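Local coordinates for NTF2-like Protein (Anabaena variabilis ATCC 29413, PDB 3DMC) that is of unknown function but adopts the NTF2-like fold of the SnoaL-like family, with helices packed against a strongly curved sheet, in an assembly of two chains, at residues Asn9-Ala14 with Thr88-Glu93; Gln23-Gly28 with Ile75-Leu80; Met36-Phe41 with Asp114-Lys119; Gly48-Leu53 with Lys61-Tyr66; Asn107-Ser112 with Tyr123-Gly128. All coordinates share one frame; numbering follows the deposited sequence. Where two conformers were deposited one is given.

Contact 1. Residues Asn9-Ala14 with Thr88-Glu93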
# COMPACT_ATOMS: atom_id res chain seq x y z
N ASN A 9 14.72 -15.30 -1.77
CA ASN A 9 14.12 -15.92 -0.58
C ASN A 9 13.02 -15.01 -0.07
O ASN A 9 12.01 -15.45 0.46
CB ASN A 9 15.17 -16.05 0.53
CG ASN A 9 14.62 -16.59 1.82
OD1 ASN A 9 14.31 -17.78 1.93
ND2 ASN A 9 14.55 -15.72 2.85
N THR A 10 13.25 -13.72 -0.26
CA THR A 10 12.28 -12.73 0.20
C THR A 10 10.92 -12.96 -0.49
O THR A 10 9.88 -13.06 0.16
CB THR A 10 12.83 -11.28 0.04
OG1 THR A 10 13.93 -11.10 0.96
CG2 THR A 10 11.74 -10.24 0.28
N LEU A 11 10.96 -13.08 -1.80
CA LEU A 11 9.75 -13.33 -2.59
C LEU A 11 9.15 -14.68 -2.24
O LEU A 11 7.94 -14.81 -2.04
CB LEU A 11 10.01 -13.27 -4.09
CG LEU A 11 9.72 -11.97 -4.84
CD1 LEU A 11 9.97 -12.21 -6.32
CD2 LEU A 11 8.26 -11.53 -4.60
N LYS A 12 10.01 -15.71 -2.15
CA LYS A 12 9.55 -17.04 -1.86
C LYS A 12 8.79 -17.10 -0.54
O LYS A 12 7.65 -17.56 -0.46
CB LYS A 12 10.73 -18.03 -1.84
CG LYS A 12 10.26 -19.47 -1.71
CD LYS A 12 11.37 -20.44 -2.09
CE LYS A 12 10.98 -21.88 -1.78
NZ LYS A 12 10.88 -22.08 -0.31
N VAL A 13 9.44 -16.60 0.49
CA VAL A 13 8.88 -16.63 1.85
C VAL A 13 7.60 -15.79 1.91
O VAL A 13 6.59 -16.22 2.46
CB VAL A 13 9.91 -16.18 2.91
CG1 VAL A 13 9.25 -15.98 4.28
CG2 VAL A 13 11.00 -17.21 2.99
N ALA A 14 7.65 -14.59 1.36
CA ALA A 14 6.44 -13.70 1.35
C ALA A 14 5.27 -14.39 0.66
O ALA A 14 4.11 -14.34 1.14
CB ALA A 14 6.73 -12.32 0.68
N THR A 88 14.19 -7.11 1.28
CA THR A 88 13.54 -7.56 2.51
C THR A 88 12.02 -7.46 2.62
O THR A 88 11.44 -8.13 3.43
CB THR A 88 14.16 -6.86 3.77
OG1 THR A 88 13.83 -5.47 3.77
CG2 THR A 88 15.66 -7.02 3.76
N THR A 89 11.39 -6.70 1.73
CA THR A 89 9.98 -6.34 1.85
C THR A 89 9.26 -6.77 0.58
O THR A 89 9.79 -6.64 -0.53
CB THR A 89 9.81 -4.80 2.02
OG1 THR A 89 10.52 -4.34 3.17
CG2 THR A 89 8.36 -4.40 2.17
N VAL A 90 8.04 -7.26 0.78
CA VAL A 90 7.14 -7.58 -0.34
C VAL A 90 5.79 -6.96 -0.08
O VAL A 90 5.26 -7.00 1.06
CB VAL A 90 6.95 -9.09 -0.53
CG1 VAL A 90 6.20 -9.32 -1.81
CG2 VAL A 90 8.34 -9.82 -0.57
N VAL A 91 5.24 -6.35 -1.12
CA VAL A 91 3.90 -5.75 -1.02
C VAL A 91 3.01 -6.43 -2.03
O VAL A 91 3.39 -6.66 -3.19
CB VAL A 91 3.87 -4.22 -1.34
CG1 VAL A 91 2.45 -3.62 -1.24
CG2 VAL A 91 4.83 -3.42 -0.45
N PHE A 92 1.84 -6.78 -1.52
CA PHE A 92 0.76 -7.42 -2.26
C PHE A 92 -0.39 -6.42 -2.36
O PHE A 92 -0.95 -6.03 -1.36
CB PHE A 92 0.29 -8.66 -1.49
CG PHE A 92 1.34 -9.72 -1.38
CD1 PHE A 92 2.27 -9.70 -0.31
CD2 PHE A 92 1.42 -10.75 -2.31
CE1 PHE A 92 3.24 -10.66 -0.21
CE2 PHE A 92 2.40 -11.72 -2.20
CZ PHE A 92 3.31 -11.67 -1.16
N GLU A 93 -0.72 -6.04 -3.59
CA GLU A 93 -1.85 -5.18 -3.86
C GLU A 93 -2.94 -6.09 -4.41
O GLU A 93 -2.78 -6.71 -5.49
CB GLU A 93 -1.53 -4.09 -4.88
CG GLU A 93 -0.53 -3.04 -4.42
CD GLU A 93 -0.23 -2.05 -5.52
OE1 GLU A 93 -1.21 -1.42 -6.01
OE2 GLU A 93 0.97 -1.91 -5.88
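Thr-88 meets Thr-10 with its backbone: CG2 of Thr-10 lies 3.6 Å from C of Thr-88, whereas the side chain of Thr-88 points away from the helix. The hydroxyl of Thr-10, anti to its carbonyl carbon (chi1 -67°), sits beside the backbone N and is hydrogen-bonded to O of Glu-87, just ahead of the strand. Thr-89 adds little more than its N; its side chain leaves on the far side from the helix, and its OG1 is hydrogen-bonded to Asp-114. At Val-90 the side chain turns to the helix. Its CG2 fits between CG2 of Thr-10, at 3.5 Å, and CB of Ala-14, at 3.2 Å, a very tight carbon pair. Its other branch, CG1, lies 4.1 Å from CD2 of Leu-11, the two side chains crossing at about a right angle. This is the start of the long N-terminal helix of the NTF2-like fold laid across the curved sheet, here at 46° to the strand with the axes 8.3 Å apart. No hydrogen bond spans the two segments. Val-91 points to the other side of the sheet, where it packs on Glu-93 of the second subunit. Phe-92 brings CZ of its ring to 3.6 Å from O of Ala-14, which approaches obliquely, and to 3.9 Å from CB of the same residue. Phe-18 stacks on this ring, and His-15 meets it edge-to-face.

Contact 2. Residues Gln23-Gly28 with Ile75-Leu80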
# COMPACT_ATOMS: atom_id res chain seq x y z
N GLN A 23 -5.55 -18.23 3.07
CA GLN A 23 -6.24 -19.36 3.74
C GLN A 23 -6.94 -18.89 5.05
O GLN A 23 -8.07 -19.26 5.35
CB GLN A 23 -5.26 -20.49 4.03
CG GLN A 23 -5.88 -21.65 4.74
CD GLN A 23 -4.91 -22.81 4.90
OE1 GLN A 23 -3.82 -22.80 4.34
NE2 GLN A 23 -5.32 -23.82 5.65
N GLY A 24 -6.26 -18.01 5.77
CA GLY A 24 -6.79 -17.48 7.01
C GLY A 24 -8.02 -16.64 6.75
O GLY A 24 -9.03 -16.72 7.44
N LEU A 25 -7.95 -15.83 5.69
CA LEU A 25 -9.06 -14.98 5.37
C LEU A 25 -10.26 -15.84 4.96
O LEU A 25 -11.38 -15.54 5.31
CB LEU A 25 -8.74 -14.07 4.21
CG LEU A 25 -7.83 -12.90 4.59
CD1 LEU A 25 -7.58 -12.10 3.30
CD2 LEU A 25 -8.52 -12.05 5.65
N ALA A 26 -10.01 -16.89 4.19
CA ALA A 26 -11.12 -17.67 3.59
C ALA A 26 -11.75 -18.60 4.61
O ALA A 26 -12.92 -18.95 4.51
CB ALA A 26 -10.64 -18.50 2.39
N THR A 27 -10.96 -19.01 5.58
CA THR A 27 -11.35 -20.12 6.49
C THR A 27 -11.38 -19.79 7.98
O THR A 27 -12.00 -20.50 8.76
CB THR A 27 -10.41 -21.35 6.33
OG1 THR A 27 -9.13 -21.06 6.89
CG2 THR A 27 -10.30 -21.80 4.87
N GLY A 28 -10.67 -18.75 8.36
CA GLY A 28 -10.59 -18.28 9.74
C GLY A 28 -9.60 -19.09 10.56
O GLY A 28 -9.47 -18.94 11.77
N ILE A 75 -13.50 -14.19 3.89
CA ILE A 75 -13.13 -13.19 2.87
C ILE A 75 -12.36 -13.89 1.77
O ILE A 75 -11.48 -14.72 2.04
CB ILE A 75 -12.26 -12.08 3.44
CG1 ILE A 75 -13.06 -11.20 4.39
CG2 ILE A 75 -11.66 -11.18 2.31
CD1 ILE A 75 -12.20 -10.36 5.28
N GLN A 76 -12.76 -13.59 0.56
CA GLN A 76 -12.11 -14.08 -0.66
C GLN A 76 -11.20 -13.00 -1.26
O GLN A 76 -11.52 -11.78 -1.24
CB GLN A 76 -13.12 -14.48 -1.73
CG GLN A 76 -13.82 -15.81 -1.46
CD GLN A 76 -12.86 -16.99 -1.46
OE1 GLN A 76 -12.06 -17.16 -2.38
NE2 GLN A 76 -12.91 -17.79 -0.39
N ILE A 77 -10.08 -13.46 -1.79
CA ILE A 77 -9.19 -12.61 -2.59
C ILE A 77 -9.58 -12.80 -4.04
O ILE A 77 -9.37 -13.86 -4.65
CB ILE A 77 -7.68 -12.89 -2.32
CG1 ILE A 77 -7.35 -12.46 -0.91
CG2 ILE A 77 -6.79 -12.12 -3.31
CD1 ILE A 77 -5.86 -12.53 -0.57
N SER A 78 -10.22 -11.74 -4.54
CA SER A 78 -10.85 -11.71 -5.86
C SER A 78 -9.77 -11.64 -6.94
O SER A 78 -9.85 -12.27 -7.99
CB SER A 78 -11.82 -10.51 -5.97
OG SER A 78 -12.86 -10.60 -4.99
N SER A 79 -8.76 -10.86 -6.64
CA SER A 79 -7.58 -10.75 -7.52
C SER A 79 -6.37 -10.29 -6.74
O SER A 79 -6.47 -9.45 -5.83
CB SER A 79 -7.82 -9.77 -8.67
OG SER A 79 -8.01 -8.44 -8.20
N LEU A 80 -5.24 -10.84 -7.14
CA LEU A 80 -3.91 -10.36 -6.70
C LEU A 80 -3.24 -9.67 -7.89
O LEU A 80 -2.85 -10.35 -8.87
CB LEU A 80 -3.05 -11.51 -6.19
CG LEU A 80 -1.63 -11.11 -5.75
CD1 LEU A 80 -1.65 -10.07 -4.58
CD2 LEU A 80 -0.82 -12.36 -5.39
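Ile-75 gives its N-H to O of Leu-25 in a practically straight hydrogen bond, 2.9 Å from N to O and 179° at the hydrogen, with the donor well above the carbonyl plane. CA of Ala-26 makes a CH...O contact of 3.4 Å with O of Ile-75. Leu-25 also carries the apolar part: CD2 lies 4.1 Å from CD1 of Ile-75, and CD1 lies 4.2 Å from CG1 of Ile-77. The polar chain of Gln-76 starts away from the helix but bends at chi2 (-63°), which turns CD back; beyond it NE2 lies 3.7 Å from CB of Ala-26. Here the last turn of the long helix is fastened to the first residues of 75-80, on the outermost strand at one end of the NTF2-like sheet. That turn is fixed from within: Thr-27 offers both N and OG1 to O of Gln-23, from opposite faces of the carbonyl plane, and Gly-28, with positive phi, leaves the helix as its N bonds O of Gly-24. Farther along, Ser-78 and Ser-79 both face Arg-95 in a classic beta bulge. Ile-77 also packs on Phe-18 and Thr-22, and an acetate ion, probably from the crystallisation liquor, lies near the Leu-25 side chain.

Contact 3. Residues Met36-Phe41 with Asp114-Lys119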
# COMPACT_ATOMS: atom_id res chain seq x y z
N MSE A 36 4.52 -18.81 10.87
CA MSE A 36 5.56 -18.26 10.02
C MSE A 36 6.04 -16.92 10.50
O MSE A 36 6.90 -16.31 9.86
CB MSE A 36 5.08 -18.12 8.58
CG MSE A 36 5.31 -19.35 7.75
SE MSE A 36 4.78 -18.77 6.04
CE MSE A 36 6.42 -17.84 5.44
N LEU A 37 5.49 -16.46 11.61
CA LEU A 37 5.85 -15.14 12.16
C LEU A 37 6.96 -15.24 13.21
O LEU A 37 6.99 -16.17 14.02
CB LEU A 37 4.61 -14.44 12.75
CG LEU A 37 3.35 -14.48 11.88
CD1 LEU A 37 2.19 -13.72 12.51
CD2 LEU A 37 3.68 -13.89 10.51
N THR A 38 7.86 -14.27 13.17
CA THR A 38 8.97 -14.18 14.13
C THR A 38 8.44 -13.80 15.52
O THR A 38 7.35 -13.26 15.68
CB THR A 38 10.05 -13.16 13.70
OG1 THR A 38 9.47 -11.86 13.67
CG2 THR A 38 10.68 -13.52 12.38
N GLU A 39 9.23 -14.08 16.55
CA GLU A 39 8.79 -13.82 17.90
C GLU A 39 8.60 -12.33 18.17
O GLU A 39 7.83 -11.93 19.05
CB GLU A 39 9.76 -14.42 18.93
CG GLU A 39 9.88 -15.94 18.85
CD GLU A 39 8.52 -16.64 18.91
OE1 GLU A 39 7.74 -16.38 19.85
OE2 GLU A 39 8.24 -17.46 18.01
N ASP A 40 9.34 -11.52 17.41
CA ASP A 40 9.32 -10.05 17.56
C ASP A 40 8.42 -9.42 16.50
O ASP A 40 8.51 -8.24 16.21
CB ASP A 40 10.72 -9.43 17.52
CG ASP A 40 11.44 -9.64 16.20
OD1 ASP A 40 11.07 -10.56 15.43
OD2 ASP A 40 12.43 -8.91 15.95
N PHE A 41 7.54 -10.25 15.96
CA PHE A 41 6.59 -9.81 14.92
C PHE A 41 5.84 -8.54 15.33
O PHE A 41 5.34 -8.46 16.45
CB PHE A 41 5.57 -10.92 14.64
CG PHE A 41 4.54 -10.55 13.61
CD1 PHE A 41 4.86 -10.55 12.27
CD2 PHE A 41 3.23 -10.20 13.98
CE1 PHE A 41 3.88 -10.22 11.29
CE2 PHE A 41 2.25 -9.88 13.01
CZ PHE A 41 2.60 -9.89 11.67
N ASP A 114 7.72 -7.70 5.87
CA ASP A 114 9.18 -7.86 5.89
C ASP A 114 9.49 -9.31 6.15
O ASP A 114 8.85 -9.96 6.99
CB ASP A 114 9.83 -7.02 6.99
CG ASP A 114 9.95 -5.58 6.63
OD1 ASP A 114 9.36 -5.13 5.63
OD2 ASP A 114 10.69 -4.87 7.33
N VAL A 115 10.52 -9.79 5.47
CA VAL A 115 11.02 -11.16 5.63
C VAL A 115 12.36 -11.20 6.32
O VAL A 115 13.28 -10.41 6.04
CB VAL A 115 11.13 -11.87 4.27
CG1 VAL A 115 11.80 -13.25 4.39
CG2 VAL A 115 9.76 -12.02 3.62
N ARG A 116 12.44 -12.15 7.24
CA ARG A 116 13.68 -12.49 7.94
C ARG A 116 13.88 -14.00 7.96
O ARG A 116 13.22 -14.74 8.70
CB ARG A 116 13.69 -11.92 9.36
CG ARG A 116 15.05 -12.05 10.05
CD ARG A 116 14.96 -11.92 11.58
NE ARG A 116 14.47 -10.60 11.94
CZ ARG A 116 13.63 -10.35 12.93
NH1 ARG A 116 13.17 -11.32 13.70
NH2 ARG A 116 13.23 -9.11 13.14
N GLY A 117 14.81 -14.44 7.12
CA GLY A 117 15.07 -15.88 6.98
C GLY A 117 13.88 -16.58 6.37
O GLY A 117 13.39 -16.20 5.31
N ASP A 118 13.39 -17.57 7.09
CA ASP A 118 12.29 -18.41 6.62
C ASP A 118 10.99 -17.92 7.22
O ASP A 118 9.95 -18.57 7.14
CB ASP A 118 12.54 -19.90 6.90
CG ASP A 118 12.64 -20.22 8.37
OD1 ASP A 118 13.06 -19.35 9.17
OD2 ASP A 118 12.31 -21.37 8.73
N LYS A 119 11.06 -16.72 7.80
CA LYS A 119 9.90 -16.10 8.45
C LYS A 119 9.61 -14.64 8.06
O LYS A 119 10.40 -13.97 7.38
CB LYS A 119 10.04 -16.19 9.98
CG LYS A 119 9.91 -17.62 10.48
CD LYS A 119 10.24 -17.79 11.93
CE LYS A 119 10.22 -19.27 12.31
NZ LYS A 119 10.55 -19.48 13.75
O HOH W 1 8.73 -17.56 15.52
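Asp-40 holds CG between its backbone N and carbonyl carbon (chi1 62°), while Arg-116 starts with CG anti to its N (chi1 -170°) and bends at chi3, and the two groups meet tip to tip. They join two turns: a type I turn from Thr-38 to Phe-41, where the chain rounds a corner into strand 41-45, and the type II' turn from Arg-116 to Lys-119, with Gly-117 at positive phi, that closes the hairpin of strands 103-116 and 119-127. The salt bridge is end-on and two-pronged. NH1 of Arg-116 donates to OD1 of Asp-40 at 2.8 Å, and NH2 donates to the syn lone pair of OD2 of Asp-40 at 2.9 Å, along a more bent line; OD1 lies close to the guanidinium plane, OD2 is tilted from it. The carboxylate and guanidinium planes stand 48° apart. OD1 of Asp-40 takes a second bond, 2.7 Å from OG1 of Thr-38, so the threonine helps to position the carboxylate. CB of Lys-119 sits 3.1 Å from O of Met-36 and 3.6 Å from CG2 of Thr-38. Beyond CG the lysine chain runs extended, past Leu-37, and its NZ donates to a water at 3.2 Å; that water donates in turn to O of Leu-37 and OE2 of Glu-39. The selenomethionine at Met-36 bends at chi3 and brings CE 4.0 Å from O of Asp-118.

Contact 4. Residues Gly48-Leu53 with Lys61-Tyr66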
# COMPACT_ATOMS: atom_id res chain seq x y z
N GLY A 48 -9.14 1.68 14.60
CA GLY A 48 -9.92 0.93 15.55
C GLY A 48 -9.07 0.41 16.66
O GLY A 48 -8.04 0.99 16.98
N GLU A 49 -9.53 -0.69 17.22
CA GLU A 49 -8.89 -1.28 18.40
C GLU A 49 -7.43 -1.55 18.17
O GLU A 49 -6.61 -1.42 19.07
CB GLU A 49 -9.57 -2.60 18.80
CG GLU A 49 -8.75 -3.42 19.83
CD GLU A 49 -9.39 -4.78 20.09
OE1 GLU A 49 -10.38 -5.12 19.39
OE2 GLU A 49 -8.91 -5.51 21.00
N PHE A 50 -7.11 -1.97 16.95
CA PHE A 50 -5.75 -2.35 16.56
C PHE A 50 -5.01 -1.25 15.77
O PHE A 50 -4.00 -1.49 15.12
CB PHE A 50 -5.77 -3.67 15.78
CG PHE A 50 -6.25 -4.85 16.59
CD1 PHE A 50 -5.36 -5.57 17.37
CD2 PHE A 50 -7.57 -5.22 16.58
CE1 PHE A 50 -5.79 -6.66 18.13
CE2 PHE A 50 -8.02 -6.30 17.34
CZ PHE A 50 -7.13 -7.03 18.12
N HIS A 51 -5.51 -0.03 15.87
CA HIS A 51 -4.82 1.07 15.22
C HIS A 51 -3.39 1.14 15.71
O HIS A 51 -3.10 0.98 16.89
CB HIS A 51 -5.51 2.40 15.52
CG HIS A 51 -4.63 3.58 15.25
ND1 HIS A 51 -4.56 4.18 14.02
CD2 HIS A 51 -3.74 4.23 16.04
CE1 HIS A 51 -3.69 5.17 14.06
NE2 HIS A 51 -3.16 5.22 15.27
N GLY A 52 -2.49 1.40 14.77
CA GLY A 52 -1.09 1.68 15.02
C GLY A 52 -0.20 0.46 15.09
O GLY A 52 -0.48 -0.57 14.49
N LEU A 53 0.87 0.59 15.87
CA LEU A 53 1.86 -0.46 16.02
C LEU A 53 1.42 -1.45 17.09
O LEU A 53 1.06 -1.08 18.22
CB LEU A 53 3.24 0.12 16.37
CG LEU A 53 4.32 -0.96 16.48
CD1 LEU A 53 4.81 -1.37 15.12
CD2 LEU A 53 5.46 -0.43 17.37
N LYS A 61 -2.46 -12.97 17.01
CA LYS A 61 -3.57 -13.93 17.04
C LYS A 61 -4.90 -13.27 17.36
O LYS A 61 -5.95 -13.55 16.76
CB LYS A 61 -3.31 -15.06 18.05
CG LYS A 61 -4.38 -16.11 17.96
CD LYS A 61 -3.97 -17.44 18.54
CE LYS A 61 -5.11 -18.45 18.39
NZ LYS A 61 -5.10 -19.48 19.47
N GLU A 62 -4.86 -12.34 18.30
CA GLU A 62 -6.08 -11.63 18.68
C GLU A 62 -6.61 -10.91 17.45
O GLU A 62 -7.79 -11.00 17.10
CB GLU A 62 -5.80 -10.63 19.79
CG GLU A 62 -5.30 -11.32 21.06
CD GLU A 62 -4.95 -10.36 22.18
OE1 GLU A 62 -5.10 -9.12 22.02
OE2 GLU A 62 -4.52 -10.86 23.24
N PHE A 63 -5.71 -10.18 16.82
CA PHE A 63 -6.05 -9.40 15.61
C PHE A 63 -6.69 -10.28 14.51
O PHE A 63 -7.79 -9.99 13.96
CB PHE A 63 -4.80 -8.71 15.07
CG PHE A 63 -5.04 -8.04 13.76
CD1 PHE A 63 -5.89 -6.96 13.68
CD2 PHE A 63 -4.43 -8.51 12.60
CE1 PHE A 63 -6.12 -6.33 12.48
CE2 PHE A 63 -4.67 -7.89 11.37
CZ PHE A 63 -5.51 -6.78 11.33
N PHE A 64 -6.01 -11.37 14.18
CA PHE A 64 -6.48 -12.18 13.03
C PHE A 64 -7.81 -12.89 13.36
O PHE A 64 -8.69 -13.04 12.52
CB PHE A 64 -5.37 -13.12 12.56
CG PHE A 64 -4.28 -12.39 11.83
CD1 PHE A 64 -4.58 -11.70 10.66
CD2 PHE A 64 -2.99 -12.35 12.31
CE1 PHE A 64 -3.58 -11.00 9.96
CE2 PHE A 64 -2.00 -11.64 11.62
CZ PHE A 64 -2.31 -10.97 10.44
N THR A 65 -7.95 -13.28 14.62
CA THR A 65 -9.20 -13.84 15.09
C THR A 65 -10.34 -12.83 14.98
O THR A 65 -11.46 -13.15 14.57
CB THR A 65 -9.09 -14.33 16.55
OG1 THR A 65 -8.09 -15.35 16.62
CG2 THR A 65 -10.41 -14.86 17.02
N TYR A 66 -9.99 -11.60 15.29
CA TYR A 66 -10.91 -10.47 15.27
C TYR A 66 -11.34 -10.21 13.84
O TYR A 66 -12.50 -9.94 13.57
CB TYR A 66 -10.24 -9.22 15.86
CG TYR A 66 -11.05 -7.95 15.67
CD1 TYR A 66 -12.28 -7.79 16.29
CD2 TYR A 66 -10.58 -6.91 14.86
CE1 TYR A 66 -13.03 -6.64 16.12
CE2 TYR A 66 -11.32 -5.75 14.69
CZ TYR A 66 -12.55 -5.62 15.32
OH TYR A 66 -13.31 -4.47 15.16
O HOH W 2 -7.89 -7.83 21.78
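Phe-50 fits closely against Phe-63, whose ring turns an edge to one face of the Phe-50 ring, with planes at 69° and centroids 5.2 Å apart. CD1 of Phe-63 comes within 3.6 Å of CG of Phe-50, toward the rim. CA of Phe-63 adds a CH-pi contact over the Phe-50 ring, 3.9 Å from its centroid. The opposite face is covered toward its rim by CG of Glu-49. Tyr-66 completes the aromatic cluster more obliquely, its CD2 lying 3.6 Å from CE2 of Phe-50. The outer side is looser and polar: the carboxylates of Glu-49 and Glu-62 do not touch but share a water, which donates to OE2 of Glu-49 at 2.7 Å and to OE1 of Glu-62 at 3.1 Å. Arg-59, in long, weak ion pairs with both, probably eases their repulsion. The loop leading into strand 52-55 is thus laid against helix 57-69, whose Phe-63 reaches Phe-43 and Phe-45 of strand 41-45 while Phe-64 turns away to Trp-30 and Phe-33.

Contact 5. Residues Asn107-Ser112 with Tyr123-Gly128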
# COMPACT_ATOMS: atom_id res chain seq x y z
N ASN A 107 -13.17 -4.50 -0.94
CA ASN A 107 -12.10 -3.52 -0.79
C ASN A 107 -10.90 -3.73 -1.70
O ASN A 107 -10.74 -4.75 -2.39
CB ASN A 107 -11.65 -3.46 0.68
CG ASN A 107 -11.40 -2.06 1.18
OD1 ASN A 107 -11.37 -1.08 0.41
ND2 ASN A 107 -11.19 -1.94 2.51
N ARG A 108 -10.08 -2.70 -1.71
CA ARG A 108 -8.75 -2.75 -2.26
C ARG A 108 -7.82 -2.61 -1.06
O ARG A 108 -8.10 -1.84 -0.13
CB ARG A 108 -8.48 -1.64 -3.29
CG ARG A 108 -9.18 -1.84 -4.63
CD ARG A 108 -8.76 -0.87 -5.68
NE ARG A 108 -9.14 -1.38 -7.00
CZ ARG A 108 -8.40 -1.26 -8.09
NH1 ARG A 108 -7.21 -0.67 -8.05
NH2 ARG A 108 -8.85 -1.74 -9.24
N VAL A 109 -6.79 -3.44 -1.06
CA VAL A 109 -5.87 -3.53 0.06
C VAL A 109 -4.45 -3.67 -0.43
O VAL A 109 -4.18 -4.30 -1.43
CB VAL A 109 -6.21 -4.72 0.99
CG1 VAL A 109 -5.39 -4.65 2.31
CG2 VAL A 109 -7.72 -4.80 1.26
N ALA A 110 -3.54 -3.09 0.33
CA ALA A 110 -2.14 -3.41 0.19
C ALA A 110 -1.64 -3.90 1.53
O ALA A 110 -1.80 -3.26 2.54
CB ALA A 110 -1.34 -2.20 -0.27
N VAL A 111 -1.07 -5.09 1.52
CA VAL A 111 -0.35 -5.57 2.69
C VAL A 111 1.11 -5.78 2.34
O VAL A 111 1.47 -6.35 1.31
CB VAL A 111 -0.94 -6.85 3.32
CG1 VAL A 111 -2.43 -6.65 3.69
CG2 VAL A 111 -0.71 -8.08 2.43
N SER A 112 1.93 -5.29 3.25
CA SER A 112 3.37 -5.26 3.13
C SER A 112 3.97 -6.16 4.22
O SER A 112 3.59 -6.05 5.37
CB SER A 112 3.85 -3.81 3.30
OG SER A 112 5.24 -3.69 3.13
N TYR A 123 4.33 -6.64 9.42
CA TYR A 123 3.15 -6.55 8.58
C TYR A 123 2.58 -5.15 8.66
O TYR A 123 2.49 -4.59 9.73
CB TYR A 123 2.16 -7.60 9.11
CG TYR A 123 0.73 -7.59 8.62
CD1 TYR A 123 -0.17 -6.57 8.96
CD2 TYR A 123 0.26 -8.64 7.86
CE1 TYR A 123 -1.51 -6.61 8.55
CE2 TYR A 123 -1.05 -8.68 7.44
CZ TYR A 123 -1.94 -7.69 7.80
OH TYR A 123 -3.24 -7.79 7.34
N ARG A 124 2.17 -4.62 7.52
CA ARG A 124 1.52 -3.32 7.44
C ARG A 124 0.40 -3.42 6.43
O ARG A 124 0.61 -3.94 5.32
CB ARG A 124 2.50 -2.25 6.97
CG ARG A 124 3.68 -2.02 7.94
CD ARG A 124 4.86 -1.30 7.24
NE ARG A 124 5.44 -2.17 6.22
CZ ARG A 124 6.22 -3.19 6.50
NH1 ARG A 124 6.61 -3.38 7.77
NH2 ARG A 124 6.65 -3.97 5.53
N GLU A 125 -0.77 -2.97 6.87
CA GLU A 125 -1.99 -2.94 6.07
C GLU A 125 -2.46 -1.53 5.75
O GLU A 125 -2.51 -0.63 6.60
CB GLU A 125 -3.11 -3.75 6.74
CG GLU A 125 -4.35 -3.81 5.84
CD GLU A 125 -5.43 -4.79 6.28
OE1 GLU A 125 -5.14 -5.76 7.01
OE2 GLU A 125 -6.58 -4.57 5.85
N TYR A 126 -2.81 -1.37 4.46
CA TYR A 126 -3.30 -0.10 3.91
C TYR A 126 -4.62 -0.33 3.15
O TYR A 126 -4.77 -1.34 2.45
CB TYR A 126 -2.29 0.51 2.93
CG TYR A 126 -0.88 0.70 3.44
CD1 TYR A 126 0.05 -0.36 3.49
CD2 TYR A 126 -0.44 1.97 3.86
CE1 TYR A 126 1.35 -0.17 3.90
CE2 TYR A 126 0.89 2.16 4.32
CZ TYR A 126 1.77 1.07 4.35
OH TYR A 126 3.08 1.27 4.78
N PHE A 127 -5.56 0.60 3.31
CA PHE A 127 -6.89 0.54 2.65
C PHE A 127 -6.88 1.38 1.37
O PHE A 127 -6.48 2.54 1.41
CB PHE A 127 -8.01 1.13 3.55
CG PHE A 127 -8.16 0.50 4.93
CD1 PHE A 127 -7.70 -0.77 5.19
CD2 PHE A 127 -8.86 1.17 5.92
CE1 PHE A 127 -7.89 -1.37 6.47
CE2 PHE A 127 -9.06 0.60 7.18
CZ PHE A 127 -8.58 -0.67 7.46
N GLY A 128 -7.37 0.80 0.27
CA GLY A 128 -7.38 1.44 -1.05
C GLY A 128 -8.74 1.80 -1.59
O GLY A 128 -8.83 2.42 -2.64
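Arg-124 and Ser-112 form a hydrogen-bonded pair in the antiparallel hairpin of strands 103-116 and 119-127, at the centre of the NTF2-like sheet. CB of Arg-124 lies 4.2 Å from CB of Ser-112. CG stands anti to the carbonyl carbon (chi1 -63°), CD continues extended, and a bend at chi3 (-66°) brings NE back to 3.7 Å from CB of Ser-112. CZ follows, 3.5 Å from OG, and NH2 donates to OG of Ser-112 at 2.8 Å, OG lying close to the guanidinium plane, while O of Ser-112 lies over a face of that group. NH2 also salt-bridges Asp-114, and NE Glu-93 of the second subunit, which bonds OG of Ser-112 and OH of Tyr-126. This face, with Ala-110, thus packs on the second subunit, while on the other Glu-125 lies against Val-109. N and O of Ala-110 bond O and N of Tyr-126, as Ser-112 does with Arg-124, and N of Gly-128 donates to O of Arg-108 at 2.8 Å.

Overall arrangement
Helix 9-27 opens contact 1 at its start and contact 2 at its end; contact 3 opens at 36-41 and contact 4 at 48-53. Contact 4 closes first, at 61-66, within the loops of contacts 1, 2 and 3, tying the loop before strand 52-55 to helix 57-69. Contact 2 closes at 75-80, inside contact 1, which closes at 88-93; together they fix both ends of the long helix to neighbouring strands. Contact 5 follows contacts 1, 2 and 4 in series and pairs the two central strands of the sheet. Contact 3, closing at 114-119, crosses contacts 1, 2 and 5 and ties the approach to strand 41-45 to the hairpin turn. Contacts 1 and 5 both reach the second subunit.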